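Local coordinates for protein SusD homolog (Bacteroides thetaiotaomicron, PDB 3SGH) that probably binds glycans at the cell surface as a SusD-like outer-membrane lipoprotein, delivering them to a partner transporter, at residues A[248-253]-A[283-288]; A[254-259]-A[269-274]; A[289-294]-A[383-388]. All blocks are in the same frame, centred on the assembly; numbering follows the deposited sequence.

Interaction 1: residues A[248-253]-A[283-288]; sequences EVRANA and VGVRSG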
loop_
_atom_site.group_PDB
_atom_site.type_symbol
_atom_site.label_atom_id
_atom_site.label_comp_id
_atom_site.label_asym_id
_atom_site.label_seq_id
_atom_site.Cartn_x
_atom_site.Cartn_y
_atom_site.Cartn_z
ATOM N N GLU A 248 -2.073 9.460 -17.533
ATOM C CA GLU A 248 -3.130 8.629 -16.990
ATOM C C GLU A 248 -3.164 8.565 -15.464
ATOM O O GLU A 248 -3.970 7.829 -14.923
ATOM C CB GLU A 248 -3.118 7.230 -17.632
ATOM C CG GLU A 248 -3.486 7.272 -19.138
ATOM C CD GLU A 248 -3.609 5.918 -19.806
ATOM O OE1 GLU A 248 -3.583 4.871 -19.115
ATOM O OE2 GLU A 248 -3.763 5.936 -21.050
ATOM N N VAL A 249 -2.317 9.355 -14.786
ATOM C CA VAL A 249 -2.361 9.476 -13.337
ATOM C C VAL A 249 -2.065 10.885 -12.892
ATOM O O VAL A 249 -1.211 11.555 -13.464
ATOM C CB VAL A 249 -1.435 8.407 -12.643
ATOM C CG1 VAL A 249 0.063 8.760 -12.877
ATOM C CG2 VAL A 249 -1.802 8.236 -11.155
ATOM N N ARG A 250 -2.850 11.348 -11.897
ATOM C CA ARG A 250 -2.663 12.647 -11.285
ATOM C C ARG A 250 -2.842 12.516 -9.769
ATOM O O ARG A 250 -3.196 11.467 -9.268
ATOM C CB ARG A 250 -3.633 13.686 -11.873
ATOM C CG ARG A 250 -3.341 14.142 -13.308
ATOM C CD ARG A 250 -2.112 14.985 -13.397
ATOM N NE ARG A 250 -1.722 15.426 -14.721
ATOM C CZ ARG A 250 -0.872 14.808 -15.556
ATOM N NH1 ARG A 250 -0.367 13.622 -15.268
ATOM N NH2 ARG A 250 -0.565 15.360 -16.715
ATOM N N ALA A 251 -2.586 13.582 -9.033
ATOM C CA ALA A 251 -2.829 13.610 -7.603
ATOM C C ALA A 251 -4.352 13.457 -7.350
ATOM O O ALA A 251 -5.182 13.971 -8.083
ATOM C CB ALA A 251 -2.297 14.917 -7.011
ATOM N N ASN A 252 -4.690 12.773 -6.289
ATOM C CA ASN A 252 -6.078 12.505 -5.898
ATOM C C ASN A 252 -6.597 13.653 -5.029
ATOM O O ASN A 252 -5.909 14.173 -4.137
ATOM C CB ASN A 252 -6.132 11.162 -5.154
ATOM C CG ASN A 252 -7.529 10.666 -4.867
ATOM O OD1 ASN A 252 -8.366 11.380 -4.298
ATOM N ND2 ASN A 252 -7.770 9.403 -5.176
ATOM N N ALA A 253 -7.825 14.086 -5.352
ATOM C CA ALA A 253 -8.544 15.106 -4.622
ATOM C C ALA A 253 -8.487 14.931 -3.114
ATOM O O ALA A 253 -8.431 15.897 -2.357
ATOM C CB ALA A 253 -10.033 15.013 -5.052
ATOM N N VAL A 283 -4.432 21.201 -6.504
ATOM C CA VAL A 283 -5.779 20.718 -6.793
ATOM C C VAL A 283 -5.686 19.306 -7.357
ATOM O O VAL A 283 -5.107 19.062 -8.451
ATOM C CB VAL A 283 -6.550 21.635 -7.770
ATOM C CG1 VAL A 283 -7.943 21.071 -8.026
ATOM C CG2 VAL A 283 -6.648 23.133 -7.254
ATOM N N GLY A 284 -6.230 18.355 -6.600
ATOM C CA GLY A 284 -6.307 16.956 -7.048
ATOM C C GLY A 284 -7.505 16.675 -7.937
ATOM O O GLY A 284 -8.381 17.538 -8.108
ATOM N N VAL A 285 -7.530 15.463 -8.474
ATOM C CA VAL A 285 -8.604 14.950 -9.327
ATOM C C VAL A 285 -9.513 14.047 -8.539
ATOM O O VAL A 285 -9.047 13.145 -7.846
ATOM C CB VAL A 285 -8.032 14.208 -10.575
ATOM C CG1 VAL A 285 -9.216 13.705 -11.494
ATOM C CG2 VAL A 285 -7.061 15.105 -11.309
ATOM N N ARG A 286 -10.834 14.267 -8.636
ATOM C CA ARG A 286 -11.777 13.386 -7.978
ATOM C C ARG A 286 -11.768 12.017 -8.693
ATOM O O ARG A 286 -12.060 11.936 -9.893
ATOM C CB ARG A 286 -13.173 14.005 -7.985
ATOM C CG ARG A 286 -14.230 13.178 -7.268
ATOM C CD ARG A 286 -14.110 13.280 -5.716
ATOM N NE ARG A 286 -15.087 12.390 -5.107
ATOM C CZ ARG A 286 -16.383 12.630 -4.947
ATOM N NH1 ARG A 286 -16.893 13.799 -5.212
ATOM N NH2 ARG A 286 -17.175 11.668 -4.461
ATOM N N SER A 287 -11.493 10.963 -7.932
ATOM C CA SER A 287 -11.481 9.603 -8.450
ATOM C C SER A 287 -12.941 9.198 -8.514
ATOM O O SER A 287 -13.704 9.483 -7.574
ATOM C CB SER A 287 -10.698 8.686 -7.521
ATOM O OG SER A 287 -10.650 7.388 -8.054
ATOM N N GLY A 288 -13.375 8.635 -9.632
ATOM C CA GLY A 288 -14.772 8.305 -9.766
ATOM C C GLY A 288 -15.606 9.587 -9.964
ATOM O O GLY A 288 -16.626 9.794 -9.300
HETATM O O HOH W 1 -10.928 11.625 -5.093
#
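Asn252 and Val285 meet as a single beta bridge, and their first torsions help to set what flanks it: Asn252 points its CB away from 283-288, but CG, anti to the backbone N (chi1 -172°), brings the amide back nearer, while Val285 keeps CG2 beside its own backbone N, against the foot of Arg250. The bridge itself is made by Val285, which uses both its polar backbone atoms. Val285 N donates to Ala251 O at 2.8 Å, and Val285 O accepts from Ala253 N at 2.9 Å, with the donor 62° above the carbonyl plane; Thr51 OG1 binds the same oxygen. This is the bonding pattern of a parallel bridge, although the two chains run almost perpendicular and part at once. Gly284 makes the close crossing possible, since its CA lies 3.4 Å from Ala251 O and a CB would run into Ala253 N. Val285 CG2 packs on Arg250 CB at 3.8 Å, beyond which the arginine chain turns away. A bridging water extends the link, donating to Asn252 OD1 at 2.7 Å and accepting from Ser287 N at 3.0 Å. Asn252 ND2, bound to Val50 O, rests 3.8 Å from Ser287 CB. Because Asn252 OD1 also accepts from Cys254 N, the residue is the N-cap of helix 253-261, a strand-to-helix junction pinned by a loop within the largely helical SusD-like fold.

Interaction 2: residues A[254-259]-A[269-274]; sequences CLVSYM and AYFTPQ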
loop_
_atom_site.group_PDB
_atom_site.type_symbol
_atom_site.label_atom_id
_atom_site.label_comp_id
_atom_site.label_asym_id
_atom_site.label_seq_id
_atom_site.Cartn_x
_atom_site.Cartn_y
_atom_site.Cartn_z
ATOM N N CYS A 254 -8.564 13.677 -2.677
ATOM C CA CYS A 254 -8.674 13.354 -1.269
ATOM C C CYS A 254 -7.400 13.709 -0.454
ATOM O O CYS A 254 -7.470 14.553 0.412
ATOM C CB CYS A 254 -9.007 11.866 -1.120
ATOM S SG CYS A 254 -9.242 11.339 0.575
ATOM N N LEU A 255 -6.243 13.121 -0.786
ATOM C CA LEU A 255 -5.022 13.469 -0.076
ATOM C C LEU A 255 -4.704 14.972 -0.195
ATOM O O LEU A 255 -4.336 15.610 0.801
ATOM C CB LEU A 255 -3.831 12.660 -0.585
ATOM C CG LEU A 255 -2.515 12.897 0.163
ATOM C CD1 LEU A 255 -2.642 12.539 1.646
ATOM C CD2 LEU A 255 -1.345 12.135 -0.547
ATOM N N VAL A 256 -4.847 15.546 -1.382
ATOM C CA VAL A 256 -4.524 16.971 -1.591
ATOM C C VAL A 256 -5.418 17.846 -0.697
ATOM O O VAL A 256 -4.964 18.787 -0.058
ATOM C CB VAL A 256 -4.653 17.393 -3.087
ATOM C CG1 VAL A 256 -4.406 18.892 -3.241
ATOM C CG2 VAL A 256 -3.664 16.539 -3.977
ATOM N N SER A 257 -6.717 17.555 -0.658
ATOM C CA SER A 257 -7.663 18.302 0.206
ATOM C C SER A 257 -7.370 18.172 1.706
ATOM O O SER A 257 -7.449 19.164 2.470
ATOM C CB SER A 257 -9.110 17.853 -0.072
ATOM O OG SER A 257 -9.461 18.257 -1.379
ATOM N N TYR A 258 -7.030 16.981 2.174
ATOM C CA TYR A 258 -6.631 16.879 3.574
ATOM C C TYR A 258 -5.418 17.804 3.840
ATOM O O TYR A 258 -5.383 18.583 4.802
ATOM C CB TYR A 258 -6.225 15.463 3.932
ATOM C CG TYR A 258 -7.341 14.526 4.451
ATOM C CD1 TYR A 258 -8.267 13.940 3.612
ATOM C CD2 TYR A 258 -7.400 14.224 5.798
ATOM C CE1 TYR A 258 -9.230 13.037 4.118
ATOM C CE2 TYR A 258 -8.322 13.350 6.287
ATOM C CZ TYR A 258 -9.244 12.774 5.456
ATOM O OH TYR A 258 -10.122 11.865 5.989
HETATM N N MSE A 259 -4.415 17.710 2.977
HETATM C CA MSE A 259 -3.191 18.499 3.119
HETATM C C MSE A 259 -3.361 20.016 2.903
HETATM O O MSE A 259 -2.700 20.810 3.579
HETATM C CB MSE A 259 -2.130 17.903 2.206
HETATM C CG MSE A 259 -1.712 16.499 2.664
HETATM SE SE MSE A 259 -0.396 15.699 1.508
HETATM C CE MSE A 259 1.160 16.719 2.133
ATOM N N ALA A 269 6.636 18.865 -1.727
ATOM C CA ALA A 269 7.452 17.651 -1.877
ATOM C C ALA A 269 6.651 16.479 -2.496
ATOM O O ALA A 269 7.225 15.494 -2.973
ATOM C CB ALA A 269 8.011 17.273 -0.562
ATOM N N TYR A 270 5.333 16.595 -2.454
ATOM C CA TYR A 270 4.407 15.529 -2.878
ATOM C C TYR A 270 3.780 15.753 -4.254
ATOM O O TYR A 270 3.548 14.781 -4.971
ATOM C CB TYR A 270 3.272 15.415 -1.866
ATOM C CG TYR A 270 3.555 14.620 -0.595
ATOM C CD1 TYR A 270 4.825 14.495 -0.070
ATOM C CD2 TYR A 270 2.500 14.029 0.126
ATOM C CE1 TYR A 270 5.038 13.773 1.090
ATOM C CE2 TYR A 270 2.712 13.339 1.286
ATOM C CZ TYR A 270 3.977 13.207 1.772
ATOM O OH TYR A 270 4.160 12.483 2.917
ATOM N N PHE A 271 3.525 17.021 -4.586
ATOM C CA PHE A 271 2.697 17.395 -5.741
ATOM C C PHE A 271 3.288 18.614 -6.483
ATOM O O PHE A 271 4.059 19.401 -5.904
ATOM C CB PHE A 271 1.296 17.819 -5.279
ATOM C CG PHE A 271 0.641 16.905 -4.292
ATOM C CD1 PHE A 271 0.405 15.586 -4.615
ATOM C CD2 PHE A 271 0.221 17.384 -3.056
ATOM C CE1 PHE A 271 -0.211 14.755 -3.704
ATOM C CE2 PHE A 271 -0.396 16.533 -2.112
ATOM C CZ PHE A 271 -0.603 15.245 -2.438
ATOM N N THR A 272 2.849 18.821 -7.726
ATOM C CA THR A 272 3.056 20.084 -8.427
ATOM C C THR A 272 1.789 20.905 -8.334
ATOM O O THR A 272 0.697 20.327 -8.299
ATOM C CB THR A 272 3.394 19.856 -9.903
ATOM O OG1 THR A 272 2.307 19.166 -10.554
ATOM C CG2 THR A 272 4.651 19.055 -10.014
ATOM N N PRO A 273 1.915 22.228 -8.289
ATOM C CA PRO A 273 0.762 23.124 -8.377
ATOM C C PRO A 273 0.038 22.921 -9.708
ATOM O O PRO A 273 0.689 22.651 -10.729
ATOM C CB PRO A 273 1.414 24.521 -8.364
ATOM C CG PRO A 273 2.596 24.324 -7.517
ATOM C CD PRO A 273 3.131 22.969 -7.912
ATOM N N GLN A 274 -1.289 23.050 -9.689
ATOM C CA GLN A 274 -2.085 23.017 -10.916
ATOM C C GLN A 274 -1.712 24.183 -11.794
ATOM O O GLN A 274 -1.364 25.250 -11.296
ATOM C CB GLN A 274 -3.580 22.998 -10.620
ATOM C CG GLN A 274 -4.143 24.245 -9.980
ATOM C CD GLN A 274 -4.498 25.341 -10.973
ATOM O OE1 GLN A 274 -4.745 25.089 -12.183
ATOM N NE2 GLN A 274 -4.593 26.569 -10.456
#
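Phe271 is packed against Leu255, Val256 and Met259 in an apolar contact of the SusD-like fold between helix 253-261 and the end of helix 267-270 with the first residue beyond it; Phe271 is that residue, the first to leave helical geometry, and no hydrogen bond crosses between the segments. The CH-pi contact comes from Val256, whose CG2 sits over one face of the Phe271 ring, 3.8 Å from the centroid and 15° off the normal. The opposite face is taken by CB of the preceding Tyr270, which lies over the ring centre, so the phenyl group is sandwiched between aliphatic carbons. Two Met-aromatic contacts involve Met259, present as selenomethionine. Its SE stands 4.6 Å from the centroid of the Tyr270 ring and touches Phe271 CE2 at 3.7 Å, meeting both rings obliquely. A bend at chi3 (76°) swings the terminal methyl CE to Tyr270 CD2, 3.6 Å away, and the two side chains cross at about a right angle. Plain apolar packing completes the contact: Leu255 points its CB toward 269-274, and its CD2 is 4.3 Å from Tyr270 CD2. An alanine in place of Phe271 would probably open a gap beside the helix, leaving Val256 CG2 without its ring face and Met259 SE with one aromatic partner fewer here. Tyr270 is anchored further out, its ring stacked on that of Tyr419 and its OH hydrogen-bonded to Ile416 O. At the edge of the Phe271 ring, near its plane, Leu255 CD2 meets CZ at 3.7 Å.

Interaction 3: residues A[289-294]-A[383-388]; sequences SAEIPE and TGNNYT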
loop_
_atom_site.group_PDB
_atom_site.type_symbol
_atom_site.label_atom_id
_atom_site.label_comp_id
_atom_site.label_asym_id
_atom_site.label_seq_id
_atom_site.Cartn_x
_atom_site.Cartn_y
_atom_site.Cartn_z
ATOM N N SER A 289 -15.158 10.436 -10.877
ATOM C CA SER A 289 -15.757 11.763 -11.080
ATOM C C SER A 289 -17.174 11.707 -11.640
ATOM O O SER A 289 -17.606 10.688 -12.194
ATOM C CB SER A 289 -14.814 12.560 -12.003
ATOM O OG SER A 289 -14.409 11.771 -13.106
ATOM N N ALA A 290 -17.903 12.821 -11.502
ATOM C CA ALA A 290 -19.261 12.943 -12.019
ATOM C C ALA A 290 -19.292 12.728 -13.516
ATOM O O ALA A 290 -20.233 12.153 -14.027
ATOM C CB ALA A 290 -19.869 14.289 -11.643
ATOM N N GLU A 291 -18.285 13.232 -14.219
ATOM C CA GLU A 291 -18.119 12.953 -15.634
ATOM C C GLU A 291 -17.098 11.817 -15.890
ATOM O O GLU A 291 -16.189 11.564 -15.080
ATOM C CB GLU A 291 -17.712 14.234 -16.368
ATOM C CG GLU A 291 -16.219 14.567 -16.446
ATOM C CD GLU A 291 -15.514 14.787 -15.088
ATOM O OE1 GLU A 291 -16.210 15.067 -14.059
ATOM O OE2 GLU A 291 -14.248 14.756 -15.090
ATOM N N ILE A 292 -17.261 11.115 -17.006
ATOM C CA ILE A 292 -16.292 10.037 -17.392
ATOM C C ILE A 292 -14.890 10.660 -17.392
ATOM O O ILE A 292 -14.696 11.718 -17.965
ATOM C CB ILE A 292 -16.630 9.471 -18.805
ATOM C CG1 ILE A 292 -17.930 8.675 -18.752
ATOM C CG2 ILE A 292 -15.510 8.647 -19.331
ATOM C CD1 ILE A 292 -18.587 8.416 -20.102
ATOM N N PRO A 293 -13.900 10.018 -16.751
ATOM C CA PRO A 293 -12.565 10.593 -16.616
ATOM C C PRO A 293 -11.897 10.622 -17.994
ATOM O O PRO A 293 -11.949 9.629 -18.693
ATOM C CB PRO A 293 -11.841 9.617 -15.668
ATOM C CG PRO A 293 -12.858 8.869 -15.002
ATOM C CD PRO A 293 -14.017 8.784 -15.974
ATOM N N GLU A 294 -11.338 11.769 -18.357
ATOM C CA GLU A 294 -10.608 12.002 -19.603
ATOM C C GLU A 294 -9.209 12.542 -19.336
ATOM O O GLU A 294 -9.051 13.580 -18.648
ATOM C CB GLU A 294 -11.348 12.995 -20.497
ATOM C CG GLU A 294 -12.603 12.440 -21.106
ATOM C CD GLU A 294 -12.344 11.378 -22.145
ATOM O OE1 GLU A 294 -11.183 11.226 -22.598
ATOM O OE2 GLU A 294 -13.329 10.690 -22.502
ATOM N N THR A 383 -18.528 21.031 -10.826
ATOM C CA THR A 383 -18.896 21.131 -9.405
ATOM C C THR A 383 -19.590 19.895 -8.840
ATOM O O THR A 383 -19.684 19.777 -7.633
ATOM C CB THR A 383 -19.719 22.382 -9.050
ATOM O OG1 THR A 383 -21.042 22.247 -9.592
ATOM C CG2 THR A 383 -19.018 23.644 -9.543
ATOM N N GLY A 384 -20.029 18.974 -9.690
ATOM C CA GLY A 384 -20.517 17.672 -9.251
ATOM C C GLY A 384 -19.417 16.786 -8.666
ATOM O O GLY A 384 -19.714 15.757 -8.042
ATOM N N ASN A 385 -18.157 17.221 -8.819
ATOM C CA ASN A 385 -17.028 16.580 -8.187
ATOM C C ASN A 385 -16.731 17.104 -6.794
ATOM O O ASN A 385 -15.920 16.508 -6.082
ATOM C CB ASN A 385 -15.773 16.718 -9.073
ATOM C CG ASN A 385 -15.913 15.958 -10.348
ATOM O OD1 ASN A 385 -16.469 14.855 -10.346
ATOM N ND2 ASN A 385 -15.396 16.488 -11.416
ATOM N N ASN A 386 -17.380 18.204 -6.393
ATOM C CA ASN A 386 -17.083 18.799 -5.105
ATOM C C ASN A 386 -17.423 17.822 -3.966
ATOM O O ASN A 386 -18.348 17.046 -4.062
ATOM C CB ASN A 386 -17.855 20.107 -4.898
ATOM C CG ASN A 386 -17.429 21.240 -5.824
ATOM O OD1 ASN A 386 -16.540 21.117 -6.679
ATOM N ND2 ASN A 386 -18.058 22.389 -5.612
ATOM N N TYR A 387 -16.666 17.871 -2.874
ATOM C CA TYR A 387 -16.843 16.913 -1.797
ATOM C C TYR A 387 -16.564 17.524 -0.427
ATOM O O TYR A 387 -15.556 18.194 -0.228
ATOM C CB TYR A 387 -16.011 15.642 -2.058
ATOM C CG TYR A 387 -16.413 14.440 -1.204
ATOM C CD1 TYR A 387 -17.488 13.623 -1.544
ATOM C CD2 TYR A 387 -15.704 14.134 -0.051
ATOM C CE1 TYR A 387 -17.853 12.544 -0.730
ATOM C CE2 TYR A 387 -16.052 13.062 0.739
ATOM C CZ TYR A 387 -17.116 12.280 0.403
ATOM O OH TYR A 387 -17.415 11.238 1.232
ATOM N N THR A 388 -17.486 17.300 0.500
ATOM C CA THR A 388 -17.323 17.720 1.894
ATOM C C THR A 388 -16.530 16.666 2.660
ATOM O O THR A 388 -16.928 15.492 2.748
ATOM C CB THR A 388 -18.688 17.966 2.577
ATOM O OG1 THR A 388 -19.493 18.893 1.812
ATOM C CG2 THR A 388 -18.455 18.476 3.997
#
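Ala290 and Glu291 are joined to Asn385 by two hydrogen bonds, one to each end of the asparagine amide, and this bidentate use of a side chain ties together two loops of the SusD-like fold, one of them carrying the short 3-10 turn 383-385. The shorter bond runs from Ala290 N to Asn385 OD1, 2.7 Å long and nearly straight at 168°, with the donor in the plane of the amide carbonyl. In the other, Asn385 ND2 donates to the syn lone pair of Glu291 OE1 at 3.1 Å, the carboxylate oxygen lying close to the amide plane. Carboxylate and amide are nevertheless turned 64° against each other. With both its oxygen and its nitrogen engaged, the amide is held against rotation, and Asp376 OD2 gives ND2 a second acceptor. Glu291 does not point its CB at Asn385, but a bend at chi2 (-61°) lets the end of the chain come nearer; its other carboxylate oxygen, OE2, is hydrogen-bonded to Tyr298 OH, which should help to fix the plane of the group. Two acidic side chains around one amide N-H2 would probably strengthen its polarisation. Within the 289-294 loop, Ser289 OG donates to Glu291 O at 2.7 Å, drawing the chain into a tight bend around Ala290. Packing is slight beyond these bonds. Ser289 CB lies 3.3 Å from Asn385 OD1, well out of the amide plane, while on the exposed side Ala290 CB rests 3.9 Å from Gly384 O.

Overall arrangement
The three contacts lie on the same side of the chain's centre, with the centre of interaction 1 about 10 Å from those of both the others. Interaction 2 is nested in the loop that interaction 1 closes: strand 249-251 leads straight into helix 253-261, and Ala251 CB packs on both Phe271 CD1 and Val256 CG2, each at 3.7 Å. Interaction 3 follows in series, where the chain continues from 283-288 into 289-294. Arg286 joins the two, its NH1 hydrogen-bonded to Asn385 O at 3.0 Å. Interactions 2 and 3 stay apart, about 17 Å between centres and about 6 Å between nearest atoms, so the apolar contact and the polar one are connected indirectly, through interaction 1.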